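Local coordinates for protein Cry37AA1 (Bacillus thuringiensis, PDB 4RHZ) that probably acts as the smaller, calcium-binding, C2-fold partner of the aerolysin-type protein Cry23Aa1 in a two-component insecticidal toxin, at residues A6-N11 with H36-W41. Sequence-based numbering, arbitrary orientation.
Sequences ATFTIN and HDFEIW
Ile40 is the residue to look at first: it reaches from the edge strand 38-43 of one sheet into the core and lands on strand 4-13 of the other. Its CG2 methyl sits over the centre of the Phe8 ring, 3.9 Å from the centroid and only 10° off the ring normal, a CH-pi contact. The other branch takes the crowded position between backbone N and carbonyl carbon (chi1 71°) and extends from there (chi2 167°), so that CD1 comes down over the same face, near the end of the ring where CB joins it, 3.8 Å from Phe8 CD2. Ile10 and Ile40 cross obliquely, Ile10 CD1 meeting Ile40 CD1 at 3.7 Å and lying close to CG1 too. Ile10 CD1 in turn touches CB of Trp41, again at 3.7 Å. Two neighbours in sequence can both point inward because Ile40 and Trp41 form a classic beta bulge opposite Ile27. Phe75 and Ile60 touch both Ile40 and Phe8. Toward Phe38 the packing loosens: CE1 at its ring edge stays 4.2 Å from Phe8 CZ, and the residue is partly exposed. Beside the contact, Gln58 NE2 on strand 55-62 binds Ile40 O, a polar link between the sheets. Between the two segments themselves there is no hydrogen bond, only apolar side chains, consistent with hydrophobic burial holding the sheets of this C2-type beta sandwich face to face here.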
loop_
_atom_site.group_PDB
_atom_site.type_symbol
_atom_site.label_atom_id
_atom_site.label_comp_id
_atom_site.label_asym_id
_atom_site.label_seq_id
_atom_site.Cartn_x
_atom_site.Cartn_y
_atom_site.Cartn_z
ATOM N N ALA B 6 15.760 19.411 2.652
ATOM C CA ALA B 6 14.940 18.309 3.120
ATOM C C ALA B 6 13.517 18.823 3.325
ATOM O O ALA B 6 13.312 19.830 4.007
ATOM C CB ALA B 6 15.492 17.694 4.395
ATOM N N THR B 7 12.552 18.106 2.733
ATOM C CA THR B 7 11.140 18.524 2.718
ATOM C C THR B 7 10.337 17.463 3.452
ATOM O O THR B 7 10.363 16.313 3.105
ATOM C CB THR B 7 10.610 18.747 1.235
ATOM O OG1 THR B 7 11.407 19.760 0.571
ATOM C CG2 THR B 7 9.047 19.167 1.184
ATOM N N PHE B 8 9.688 17.886 4.527
ATOM C CA PHE B 8 9.020 17.061 5.458
ATOM C C PHE B 8 7.560 17.270 5.221
ATOM O O PHE B 8 7.110 18.421 5.137
ATOM C CB PHE B 8 9.396 17.516 6.909
ATOM C CG PHE B 8 10.875 17.353 7.195
ATOM C CD1 PHE B 8 11.758 18.435 7.056
ATOM C CD2 PHE B 8 11.402 16.100 7.472
ATOM C CE1 PHE B 8 13.107 18.273 7.238
ATOM C CE2 PHE B 8 12.771 15.914 7.666
ATOM C CZ PHE B 8 13.624 17.002 7.562
ATOM N N THR B 9 6.797 16.173 5.141
ATOM C CA THR B 9 5.336 16.353 5.031
ATOM C C THR B 9 4.719 15.644 6.169
ATOM O O THR B 9 4.828 14.453 6.252
ATOM C CB THR B 9 4.788 15.749 3.726
ATOM O OG1 THR B 9 5.486 16.353 2.651
ATOM C CG2 THR B 9 3.294 16.031 3.586
ATOM N N ILE B 10 4.040 16.373 7.019
ATOM C CA ILE B 10 3.580 15.829 8.210
ATOM C C ILE B 10 2.059 15.835 8.201
ATOM O O ILE B 10 1.453 16.872 7.851
ATOM C CB ILE B 10 4.030 16.754 9.372
ATOM C CG1 ILE B 10 5.579 16.961 9.351
ATOM C CG2 ILE B 10 3.483 16.264 10.660
ATOM C CD1 ILE B 10 6.076 17.890 10.440
ATOM N N ASN B 11 1.444 14.708 8.635
ATOM C CA ASN B 11 0.007 14.615 8.751
ATOM C C ASN B 11 -0.422 14.265 10.120
ATOM O O ASN B 11 0.154 13.352 10.721
ATOM C CB ASN B 11 -0.493 13.564 7.776
ATOM C CG ASN B 11 -0.655 14.135 6.403
ATOM O OD1 ASN B 11 -1.590 14.867 6.180
ATOM N ND2 ASN B 11 0.279 13.873 5.499
ATOM N N HIS B 36 21.696 15.773 18.379
ATOM C CA HIS B 36 21.660 16.763 17.297
ATOM C C HIS B 36 20.317 16.770 16.586
ATOM O O HIS B 36 20.225 16.584 15.358
ATOM C CB HIS B 36 22.799 16.527 16.315
ATOM C CG HIS B 36 24.150 16.597 16.968
ATOM N ND1 HIS B 36 25.297 16.111 16.373
ATOM C CD2 HIS B 36 24.526 17.109 18.173
ATOM C CE1 HIS B 36 26.319 16.322 17.182
ATOM N NE2 HIS B 36 25.867 16.907 18.283
ATOM N N ASP B 37 19.276 17.021 17.361
ATOM C CA ASP B 37 17.962 17.011 16.818
ATOM C C ASP B 37 17.512 18.428 16.469
ATOM O O ASP B 37 18.047 19.420 16.958
ATOM C CB ASP B 37 16.990 16.347 17.784
ATOM C CG ASP B 37 16.920 17.076 19.097
ATOM O OD1 ASP B 37 16.045 16.745 19.924
ATOM O OD2 ASP B 37 17.733 17.993 19.319
ATOM N N PHE B 38 16.495 18.517 15.630
ATOM C CA PHE B 38 16.040 19.822 15.197
ATOM C C PHE B 38 14.545 19.794 14.982
ATOM O O PHE B 38 14.008 18.750 14.643
ATOM C CB PHE B 38 16.830 20.240 13.962
ATOM C CG PHE B 38 16.885 19.213 12.865
ATOM C CD1 PHE B 38 15.953 19.241 11.834
ATOM C CD2 PHE B 38 17.897 18.273 12.814
ATOM C CE1 PHE B 38 15.982 18.332 10.787
ATOM C CE2 PHE B 38 17.977 17.342 11.773
ATOM C CZ PHE B 38 16.982 17.354 10.748
ATOM N N GLU B 39 13.865 20.897 15.242
ATOM C CA GLU B 39 12.442 20.946 14.951
ATOM C C GLU B 39 12.104 21.037 13.490
ATOM O O GLU B 39 12.734 21.786 12.725
ATOM C CB GLU B 39 11.638 22.011 15.703
ATOM C CG GLU B 39 12.355 23.206 16.082
ATOM C CD GLU B 39 13.139 22.983 17.356
ATOM O OE1 GLU B 39 14.392 22.871 17.208
ATOM O OE2 GLU B 39 12.509 22.928 18.459
ATOM N N ILE B 40 11.138 20.209 13.118
ATOM C CA ILE B 40 10.507 20.294 11.807
ATOM C C ILE B 40 9.075 20.833 11.916
ATOM O O ILE B 40 8.460 21.176 10.915
ATOM C CB ILE B 40 10.606 18.929 11.028
ATOM C CG1 ILE B 40 9.704 17.851 11.654
ATOM C CG2 ILE B 40 12.084 18.511 10.974
ATOM C CD1 ILE B 40 9.480 16.560 10.774
ATOM N N TRP B 41 8.578 20.952 13.140
ATOM C CA TRP B 41 7.290 21.529 13.360
ATOM C C TRP B 41 7.156 21.873 14.818
ATOM O O TRP B 41 7.539 21.089 15.682
ATOM C CB TRP B 41 6.165 20.540 12.988
ATOM C CG TRP B 41 4.800 21.009 13.376
ATOM C CD1 TRP B 41 3.972 21.799 12.626
ATOM C CD2 TRP B 41 4.098 20.738 14.606
ATOM N NE1 TRP B 41 2.802 22.061 13.321
ATOM C CE2 TRP B 41 2.833 21.392 14.517
ATOM C CE3 TRP B 41 4.404 19.993 15.768
ATOM C CZ2 TRP B 41 1.880 21.345 15.551
ATOM C CZ3 TRP B 41 3.470 19.904 16.778
ATOM C CH2 TRP B 41 2.195 20.603 16.671
#